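Local coordinates for protein gamma-glutamylcyclotransferase (Homo sapiens, PDB 3CRY) that catalyses the formation of 5-oxoproline from gamma-glutamyl dipeptides, acts as a homodimer and can induce release of cytochrome c from mitochondria, at residues Pro137-Met145 with Val172-Lys182; Phe41-Phe49 with Val110-Ile120. The protein carries 1 engineered substitution. All blocks are in the same frame, centred on the assembly; numbering follows the deposited sequence.

Interaction 1: residues Pro137-Met145 with Val172-Lys182; sequences PQYKKIICM and VSEEIEDIIKK. With ACT (acetate ion), chain C.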
loop_
_atom_site.group_PDB
_atom_site.type_symbol
_atom_site.label_atom_id
_atom_site.label_comp_id
_atom_site.label_asym_id
_atom_site.label_seq_id
_atom_site.Cartn_x
_atom_site.Cartn_y
_atom_site.Cartn_z
ATOM N N PRO A 137 -23.899 10.660 4.404
ATOM C CA PRO A 137 -23.932 11.545 5.570
ATOM C C PRO A 137 -23.562 10.851 6.885
ATOM O O PRO A 137 -22.844 11.436 7.710
ATOM C CB PRO A 137 -25.387 12.068 5.580
ATOM C CG PRO A 137 -25.775 12.048 4.091
ATOM C CD PRO A 137 -25.124 10.755 3.578
ATOM N N GLN A 138 -24.023 9.620 7.075
ATOM C CA GLN A 138 -23.730 8.871 8.298
ATOM C C GLN A 138 -22.227 8.619 8.485
ATOM O O GLN A 138 -21.668 8.840 9.578
ATOM C CB GLN A 138 -24.549 7.581 8.327
ATOM C CG GLN A 138 -26.095 7.842 8.282
ATOM C CD GLN A 138 -26.658 7.917 6.846
ATOM O OE1 GLN A 138 -25.916 8.105 5.894
ATOM N NE2 GLN A 138 -27.982 7.729 6.701
ATOM N N TYR A 139 -21.569 8.217 7.408
ATOM C CA TYR A 139 -20.123 7.974 7.473
ATOM C C TYR A 139 -19.358 9.270 7.728
ATOM O O TYR A 139 -18.470 9.316 8.592
ATOM C CB TYR A 139 -19.675 7.310 6.179
ATOM C CG TYR A 139 -18.258 6.800 6.139
ATOM C CD1 TYR A 139 -17.842 5.752 6.968
ATOM C CD2 TYR A 139 -17.354 7.319 5.196
ATOM C CE1 TYR A 139 -16.542 5.244 6.885
ATOM C CE2 TYR A 139 -16.052 6.834 5.108
ATOM C CZ TYR A 139 -15.658 5.780 5.962
ATOM O OH TYR A 139 -14.369 5.273 5.887
ATOM N N LYS A 140 -19.714 10.339 7.019
ATOM C CA LYS A 140 -19.123 11.654 7.292
ATOM C C LYS A 140 -19.304 12.056 8.764
ATOM O O LYS A 140 -18.362 12.542 9.402
ATOM C CB LYS A 140 -19.710 12.711 6.332
ATOM C CG LYS A 140 -19.186 14.089 6.631
ATOM C CD LYS A 140 -19.779 15.179 5.756
ATOM C CE LYS A 140 -19.294 16.538 6.275
ATOM N NZ LYS A 140 -19.863 17.683 5.494
ATOM N N LYS A 141 -20.519 11.890 9.291
ATOM C CA LYS A 141 -20.807 12.269 10.663
ATOM C C LYS A 141 -19.884 11.548 11.641
ATOM O O LYS A 141 -19.303 12.174 12.530
ATOM C CB LYS A 141 -22.276 12.017 10.997
ATOM C CG LYS A 141 -23.204 13.115 10.483
ATOM C CD LYS A 141 -24.671 12.807 10.784
ATOM C CE LYS A 141 -25.569 13.993 10.472
ATOM N NZ LYS A 141 -25.926 14.038 9.043
ATOM N N ILE A 142 -19.742 10.238 11.462
ATOM C CA ILE A 142 -18.854 9.441 12.341
ATOM C C ILE A 142 -17.399 9.947 12.282
ATOM O O ILE A 142 -16.750 10.134 13.313
ATOM C CB ILE A 142 -18.959 7.939 12.017
ATOM C CG1 ILE A 142 -20.364 7.412 12.340
ATOM C CG2 ILE A 142 -17.871 7.121 12.737
ATOM C CD1 ILE A 142 -20.723 7.350 13.803
ATOM N N ILE A 143 -16.914 10.216 11.068
ATOM C CA ILE A 143 -15.564 10.770 10.882
ATOM C C ILE A 143 -15.410 12.113 11.588
ATOM O O ILE A 143 -14.429 12.338 12.302
ATOM C CB ILE A 143 -15.227 10.855 9.364
ATOM C CG1 ILE A 143 -14.955 9.432 8.848
ATOM C CG2 ILE A 143 -14.004 11.761 9.079
ATOM C CD1 ILE A 143 -14.842 9.322 7.328
ATOM N N CYS A 144 -16.378 13.011 11.396
ATOM C CA CYS A 144 -16.309 14.328 12.049
ATOM C C CYS A 144 -16.368 14.225 13.587
ATOM O O CYS A 144 -15.622 14.931 14.318
ATOM C CB CYS A 144 -17.403 15.245 11.505
ATOM S SG CYS A 144 -17.052 15.756 9.817
ATOM N N MET A 145 -17.207 13.321 14.078
ATOM C CA MET A 145 -17.307 13.073 15.534
ATOM C C MET A 145 -15.986 12.589 16.113
ATOM O O MET A 145 -15.547 13.061 17.164
ATOM C CB MET A 145 -18.390 12.040 15.825
ATOM C CG MET A 145 -19.802 12.602 15.714
ATOM S SD MET A 145 -21.053 11.304 15.898
ATOM C CE MET A 145 -20.737 10.725 17.565
ATOM N N VAL A 172 -29.684 2.995 8.243
ATOM C CA VAL A 172 -28.379 2.352 8.527
ATOM C C VAL A 172 -28.501 1.386 9.712
ATOM O O VAL A 172 -29.544 1.344 10.354
ATOM C CB VAL A 172 -27.193 3.343 8.707
ATOM C CG1 VAL A 172 -27.030 4.243 7.459
ATOM C CG2 VAL A 172 -27.323 4.165 9.988
ATOM N N SER A 173 -27.453 0.608 9.984
ATOM C CA SER A 173 -27.470 -0.334 11.121
ATOM C C SER A 173 -27.829 0.366 12.435
ATOM O O SER A 173 -27.422 1.507 12.658
ATOM C CB SER A 173 -26.111 -1.022 11.279
ATOM O OG SER A 173 -25.222 -0.194 12.008
ATOM N N GLU A 174 -28.587 -0.330 13.294
ATOM C CA GLU A 174 -28.970 0.204 14.607
ATOM C C GLU A 174 -27.765 0.718 15.387
ATOM O O GLU A 174 -27.836 1.773 16.029
ATOM C CB GLU A 174 -29.690 -0.854 15.437
ATOM C CG GLU A 174 -31.171 -0.941 15.184
ATOM C CD GLU A 174 -31.887 -1.722 16.270
ATOM O OE1 GLU A 174 -31.699 -2.957 16.347
ATOM O OE2 GLU A 174 -32.637 -1.098 17.051
ATOM N N GLU A 175 -26.658 -0.017 15.323
ATOM C CA GLU A 175 -25.437 0.366 16.051
ATOM C C GLU A 175 -24.896 1.737 15.613
ATOM O O GLU A 175 -24.555 2.577 16.456
ATOM C CB GLU A 175 -24.359 -0.728 15.950
ATOM C CG GLU A 175 -23.862 -1.019 14.533
ATOM C CD GLU A 175 -23.386 -2.448 14.349
ATOM O OE1 GLU A 175 -22.746 -2.992 15.282
ATOM O OE2 GLU A 175 -23.645 -3.025 13.262
ATOM N N ILE A 176 -24.853 1.964 14.299
ATOM C CA ILE A 176 -24.414 3.247 13.744
ATOM C C ILE A 176 -25.352 4.377 14.163
ATOM O O ILE A 176 -24.899 5.437 14.611
ATOM C CB ILE A 176 -24.280 3.192 12.187
ATOM C CG1 ILE A 176 -23.097 2.313 11.771
ATOM C CG2 ILE A 176 -24.106 4.591 11.598
ATOM C CD1 ILE A 176 -23.132 1.887 10.300
ATOM N N GLU A 177 -26.656 4.143 14.010
ATOM C CA GLU A 177 -27.674 5.156 14.302
ATOM C C GLU A 177 -27.682 5.644 15.748
ATOM O O GLU A 177 -27.957 6.821 16.005
ATOM C CB GLU A 177 -29.069 4.649 13.922
ATOM C CG GLU A 177 -29.462 4.941 12.487
ATOM C CD GLU A 177 -29.512 6.436 12.160
ATOM O OE1 GLU A 177 -30.136 7.217 12.924
ATOM O OE2 GLU A 177 -28.929 6.830 11.128
ATOM N N ASP A 178 -27.389 4.738 16.681
ATOM C CA ASP A 178 -27.366 5.080 18.100
ATOM C C ASP A 178 -26.174 5.968 18.438
ATOM O O ASP A 178 -26.330 7.004 19.103
ATOM C CB ASP A 178 -27.388 3.817 18.967
ATOM C CG ASP A 178 -28.779 3.186 19.043
ATOM O OD1 ASP A 178 -29.754 3.817 18.582
ATOM O OD2 ASP A 178 -28.898 2.057 19.566
ATOM N N ILE A 179 -24.998 5.566 17.954
ATOM C CA ILE A 179 -23.791 6.394 18.029
ATOM C C ILE A 179 -24.081 7.804 17.511
ATOM O O ILE A 179 -23.846 8.786 18.210
ATOM C CB ILE A 179 -22.619 5.766 17.255
ATOM C CG1 ILE A 179 -22.202 4.435 17.889
ATOM C CG2 ILE A 179 -21.444 6.720 17.215
ATOM C CD1 ILE A 179 -21.318 3.574 17.003
ATOM N N ILE A 180 -24.617 7.891 16.297
ATOM C CA ILE A 180 -24.988 9.171 15.684
ATOM C C ILE A 180 -26.010 9.978 16.496
ATOM O O ILE A 180 -25.892 11.209 16.590
ATOM C CB ILE A 180 -25.477 8.959 14.227
ATOM C CG1 ILE A 180 -24.274 8.787 13.293
ATOM C CG2 ILE A 180 -26.390 10.102 13.757
ATOM C CD1 ILE A 180 -24.626 8.240 11.926
ATOM N N LYS A 181 -26.988 9.288 17.093
ATOM C CA LYS A 181 -28.103 9.943 17.814
ATOM C C LYS A 181 -27.722 11.056 18.802
ATOM O O LYS A 181 -28.369 12.111 18.818
ATOM C CB LYS A 181 -29.023 8.914 18.488
ATOM C CG LYS A 181 -30.241 8.549 17.649
ATOM C CD LYS A 181 -30.710 7.122 17.914
ATOM C CE LYS A 181 -31.376 6.527 16.674
ATOM N NZ LYS A 181 -31.376 5.031 16.674
ATOM N N LYS A 182 -26.690 10.835 19.616
ATOM C CA LYS A 182 -26.259 11.859 20.572
ATOM C C LYS A 182 -25.431 12.955 19.897
ATOM O O LYS A 182 -24.857 12.749 18.827
ATOM C CB LYS A 182 -25.500 11.249 21.759
ATOM C CG LYS A 182 -23.990 11.136 21.586
ATOM C CD LYS A 182 -23.576 9.754 21.133
ATOM C CE LYS A 182 -22.068 9.655 20.990
ATOM N NZ LYS A 182 -21.632 8.243 20.802
HETATM C C ACT C . -12.865 2.719 7.550
HETATM O O ACT C . -13.470 3.813 7.697
HETATM O OXT ACT C . -12.033 2.425 8.453
HETATM C CH3 ACT C . -13.102 1.800 6.374
HETATM O O HOH W 1 -30.209 7.700 8.461
#

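Interaction 2: residues Phe41-Phe49 with Val110-Ile120; sequences FCVARLQDF and VKVATQEGKEI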
loop_
_atom_site.group_PDB
_atom_site.type_symbol
_atom_site.label_atom_id
_atom_site.label_comp_id
_atom_site.label_asym_id
_atom_site.label_seq_id
_atom_site.Cartn_x
_atom_site.Cartn_y
_atom_site.Cartn_z
ATOM N N PHE A 41 -3.376 6.459 21.534
ATOM C CA PHE A 41 -1.933 6.692 21.697
ATOM C C PHE A 41 -1.557 8.147 21.433
ATOM O O PHE A 41 -0.951 8.788 22.293
ATOM C CB PHE A 41 -1.139 5.724 20.817
ATOM C CG PHE A 41 0.355 5.742 21.048
ATOM C CD1 PHE A 41 0.906 5.051 22.123
ATOM C CD2 PHE A 41 1.205 6.384 20.150
ATOM C CE1 PHE A 41 2.300 5.035 22.332
ATOM C CE2 PHE A 41 2.597 6.383 20.348
ATOM C CZ PHE A 41 3.145 5.705 21.443
ATOM N N CYS A 42 -1.897 8.672 20.250
ATOM C CA CYS A 42 -1.678 10.104 19.970
ATOM C C CYS A 42 -2.346 10.517 18.665
ATOM O O CYS A 42 -2.778 9.659 17.889
ATOM C CB CYS A 42 -0.183 10.400 19.876
ATOM S SG CYS A 42 0.663 9.681 18.460
ATOM N N VAL A 43 -2.441 11.836 18.457
ATOM C CA VAL A 43 -2.834 12.428 17.184
ATOM C C VAL A 43 -1.563 12.587 16.352
ATOM O O VAL A 43 -0.502 12.901 16.894
ATOM C CB VAL A 43 -3.464 13.818 17.411
ATOM C CG1 VAL A 43 -3.774 14.507 16.083
ATOM C CG2 VAL A 43 -4.749 13.671 18.235
ATOM N N ALA A 44 -1.668 12.350 15.052
ATOM C CA ALA A 44 -0.484 12.450 14.185
ATOM C C ALA A 44 -0.815 12.859 12.754
ATOM O O ALA A 44 -1.954 12.679 12.290
ATOM C CB ALA A 44 0.318 11.143 14.216
ATOM N N ARG A 45 0.204 13.387 12.061
ATOM C CA ARG A 45 0.063 13.873 10.689
ATOM C C ARG A 45 0.840 12.991 9.716
ATOM O O ARG A 45 2.031 12.715 9.925
ATOM C CB ARG A 45 0.557 15.335 10.591
ATOM C CG ARG A 45 0.666 15.859 9.156
ATOM C CD ARG A 45 0.775 17.386 9.017
ATOM N NE ARG A 45 1.793 18.006 9.860
ATOM C CZ ARG A 45 1.921 19.329 10.014
ATOM N NH1 ARG A 45 1.098 20.172 9.379
ATOM N NH2 ARG A 45 2.875 19.829 10.797
ATOM N N LEU A 46 0.157 12.547 8.655
ATOM C CA LEU A 46 0.817 11.864 7.558
ATOM C C LEU A 46 1.108 12.873 6.445
ATOM O O LEU A 46 0.197 13.419 5.814
ATOM C CB LEU A 46 -0.009 10.651 7.083
ATOM C CG LEU A 46 0.544 9.857 5.891
ATOM C CD1 LEU A 46 1.890 9.212 6.196
ATOM C CD2 LEU A 46 -0.485 8.808 5.445
ATOM N N GLN A 47 2.399 13.129 6.231
ATOM C CA GLN A 47 2.834 14.098 5.226
ATOM C C GLN A 47 2.754 13.501 3.805
ATOM O O GLN A 47 3.048 12.312 3.601
ATOM C CB GLN A 47 4.267 14.555 5.576
ATOM C CG GLN A 47 4.657 15.960 5.122
ATOM C CD GLN A 47 3.698 17.038 5.606
ATOM O OE1 GLN A 47 2.954 17.596 4.812
ATOM N NE2 GLN A 47 3.683 17.301 6.910
ATOM N N ASP A 48 2.357 14.314 2.830
ATOM C CA ASP A 48 2.401 13.968 1.418
ATOM C C ASP A 48 1.442 12.826 1.026
ATOM O O ASP A 48 1.728 12.031 0.123
ATOM C CB ASP A 48 3.847 13.690 0.939
ATOM C CG ASP A 48 4.800 14.863 1.217
ATOM O OD1 ASP A 48 4.447 16.016 0.886
ATOM O OD2 ASP A 48 5.884 14.631 1.803
ATOM N N PHE A 49 0.285 12.794 1.690
ATOM C CA PHE A 49 -0.848 11.958 1.281
ATOM C C PHE A 49 -2.100 12.825 1.273
ATOM O O PHE A 49 -2.145 13.865 1.972
ATOM C CB PHE A 49 -1.082 10.819 2.280
ATOM C CG PHE A 49 -0.158 9.627 2.115
ATOM C CD1 PHE A 49 1.173 9.695 2.526
ATOM C CD2 PHE A 49 -0.650 8.410 1.604
ATOM C CE1 PHE A 49 2.015 8.585 2.408
ATOM C CE2 PHE A 49 0.195 7.308 1.483
ATOM C CZ PHE A 49 1.512 7.394 1.894
ATOM N N VAL A 110 3.361 3.252 7.415
ATOM C CA VAL A 110 3.596 4.688 7.225
ATOM C C VAL A 110 4.355 5.283 8.395
ATOM O O VAL A 110 4.327 4.747 9.492
ATOM C CB VAL A 110 2.280 5.489 7.011
ATOM C CG1 VAL A 110 1.651 5.159 5.659
ATOM C CG2 VAL A 110 1.313 5.255 8.157
ATOM N N LYS A 111 5.034 6.402 8.140
ATOM C CA LYS A 111 5.700 7.127 9.203
ATOM C C LYS A 111 4.957 8.455 9.360
ATOM O O LYS A 111 4.763 9.194 8.394
ATOM C CB LYS A 111 7.178 7.312 8.854
ATOM C CG LYS A 111 7.951 6.018 9.041
ATOM C CD LYS A 111 9.324 6.046 8.386
ATOM C CE LYS A 111 10.080 4.760 8.701
ATOM N NZ LYS A 111 11.500 4.797 8.206
ATOM N N VAL A 112 4.492 8.707 10.577
ATOM C CA VAL A 112 3.683 9.896 10.864
ATOM C C VAL A 112 4.374 10.753 11.927
ATOM O O VAL A 112 5.269 10.277 12.641
ATOM C CB VAL A 112 2.231 9.517 11.289
ATOM C CG1 VAL A 112 1.509 8.748 10.145
ATOM C CG2 VAL A 112 2.238 8.690 12.579
ATOM N N ALA A 113 3.995 12.023 11.998
ATOM C CA ALA A 113 4.627 12.983 12.905
ATOM C C ALA A 113 3.620 13.453 13.946
ATOM O O ALA A 113 2.505 13.849 13.605
ATOM C CB ALA A 113 5.167 14.179 12.101
ATOM N N THR A 114 4.008 13.394 15.217
ATOM C CA THR A 114 3.164 13.891 16.296
ATOM C C THR A 114 3.208 15.426 16.288
ATOM O O THR A 114 4.006 16.033 15.560
ATOM C CB THR A 114 3.642 13.368 17.659
ATOM O OG1 THR A 114 4.913 13.956 17.964
ATOM C CG2 THR A 114 3.820 11.861 17.637
ATOM N N GLN A 115 2.359 16.052 17.097
ATOM C CA GLN A 115 2.354 17.509 17.206
ATOM C C GLN A 115 3.605 18.047 17.940
ATOM O O GLN A 115 3.780 19.255 18.073
ATOM C CB GLN A 115 1.040 18.017 17.831
ATOM C CG GLN A 115 -0.169 17.808 16.906
ATOM C CD GLN A 115 -1.512 18.208 17.508
ATOM O OE1 GLN A 115 -2.173 19.130 17.018
ATOM N NE2 GLN A 115 -1.938 17.499 18.547
ATOM N N GLU A 116 4.476 17.151 18.393
ATOM C CA GLU A 116 5.786 17.568 18.917
ATOM C C GLU A 116 6.918 17.218 17.935
ATOM O O GLU A 116 8.111 17.325 18.261
ATOM C CB GLU A 116 6.047 16.991 20.320
ATOM C CG GLU A 116 6.407 15.497 20.383
ATOM C CD GLU A 116 5.202 14.584 20.553
ATOM O OE1 GLU A 116 5.400 13.352 20.613
ATOM O OE2 GLU A 116 4.061 15.084 20.616
ATOM N N GLY A 117 6.524 16.816 16.731
ATOM C CA GLY A 117 7.468 16.506 15.658
ATOM C C GLY A 117 8.258 15.218 15.837
ATOM O O GLY A 117 9.334 15.066 15.243
ATOM N N LYS A 118 7.742 14.309 16.665
ATOM C CA LYS A 118 8.330 12.974 16.821
ATOM C C LYS A 118 7.753 12.051 15.741
ATOM O O LYS A 118 6.532 12.025 15.524
ATOM C CB LYS A 118 8.037 12.424 18.224
ATOM C CG LYS A 118 8.553 11.003 18.523
ATOM C CD LYS A 118 7.769 10.393 19.720
ATOM C CE LYS A 118 8.154 8.949 20.030
ATOM N NZ LYS A 118 7.071 8.219 20.829
ATOM N N GLU A 119 8.628 11.299 15.074
ATOM C CA GLU A 119 8.204 10.338 14.057
ATOM C C GLU A 119 7.799 8.998 14.684
ATOM O O GLU A 119 8.480 8.482 15.583
ATOM C CB GLU A 119 9.294 10.137 12.998
ATOM C CG GLU A 119 8.839 9.319 11.790
ATOM C CD GLU A 119 9.760 9.489 10.602
ATOM O OE1 GLU A 119 10.727 8.706 10.490
ATOM O OE2 GLU A 119 9.496 10.403 9.783
ATOM N N ILE A 120 6.694 8.448 14.184
ATOM C CA ILE A 120 6.130 7.180 14.665
ATOM C C ILE A 120 5.901 6.253 13.480
ATOM O O ILE A 120 5.363 6.685 12.467
ATOM C CB ILE A 120 4.710 7.374 15.270
ATOM C CG1 ILE A 120 4.624 8.604 16.166
ATOM C CG2 ILE A 120 4.262 6.105 16.010
ATOM C CD1 ILE A 120 3.398 8.577 17.033
HETATM O O HOH W 2 0.587 14.493 18.627
HETATM O O HOH W 3 4.579 11.664 7.423
#

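Interaction 1: residues Pro137-Met145 with Val172-Lys182
I180, Q138 and M145 bury the most surface where the C-terminal helix packs on the first turns of helix 137-149; the axes of 137-145 and 174-181 approach to 10.4 Å and make an angle of 51°. I180 reaches across with its longer branch: CD1 lies 3.7 Å from Q138 CB, against the aliphatic root of the glutamine. Q138 bends at chi2 (89°), which turns its amide to V172, and NE2 sits 3.7 Å from V172 CG1. The same NE2 donates to a water at 2.8 Å, and this water also lies within hydrogen-bonding distance of E177 OE2. Deeper in, I142 CD1 meets I179 CG2 at 3.5 Å, the two side chains crossing at about a right angle. M145 closes the far end; its last torsion is bent (chi3 62°) and carries CE to within 3.8 Å of K182 CE, while the ammonium of K182 pairs with E29. Y139, of the inferred substrate site, turns away from this interface; its OH is hydrogen-bonded to A69 N and to an acetate ion, probably from the crystallisation liquor, that S24 OG also holds. Direct contact between the helices is thus apolar packing, with a water between the polar ends of Q138 and E177 at its border.

Interaction 2: residues Phe41-Phe49 with Val110-Ile120
In L46 a chi1 of 178° sets CG opposite the backbone N and sends CD1 across to V110 CB at 3.8 Å, the two side chains at about a right angle; L46 CB rests on V112 CG1. The other methyl of V112, CG2, stands between backbone N and carbonyl carbon (chi1 of CG1 -61°) and meets A44 CB at 3.5 Å. Farther along, C42 SG lies 3.9 Å from T114 CG2, and in one of two conformers of I120 its CD1 comes to the ring edge of F41. These groups line one side of the antiparallel five-stranded sheet, where strand 39-46 runs between strands 77-87 and 106-114; L18 and F20 of strand 16-21 pack on the same side, F20 belonging to the inferred substrate site. R45 and A113 form a hydrogen-bonded pair: R45 N gives to A113 O at 2.8 Å, and A113 N returns to R45 O at 2.9 Å. On the other border of strand 39-46, F41 and C42 both face V83 in a classic beta bulge. Beside the turn a water bridges V43 O and Q115 N; a second water joins Q47 N to K111 O beyond the other end of the pairing. T114 opens a type I turn to G117, and its OG1 accepts from E116 N, an ST turn, and from K118 N at 3.1 Å.

Overall arrangement
After strand 16-21 and helix 28-34 the chain enters strand 39-46. Interaction 2 closes when strand 106-114 returns beside it, after the corner at Q47 and D48, strands 49-56, 68-74 and 77-87, and helix 91-97; segments 41-49 and 110-120 lie 61 residues apart at their closest ends. Interaction 1 opens later, at helix 137-149, and closes a shorter loop, a little under half of it helix and none of it strand, when helix 174-181 comes back at the C terminus. The loops neither nest nor cross but follow in series. The centres of interactions 1 and 2 are about 27 Å apart, on opposite sides of the chain's centre. Interaction 2 joins neighbouring strands within the five-stranded sheet; interaction 1 fastens the C-terminal helix to the helix carrying Y139.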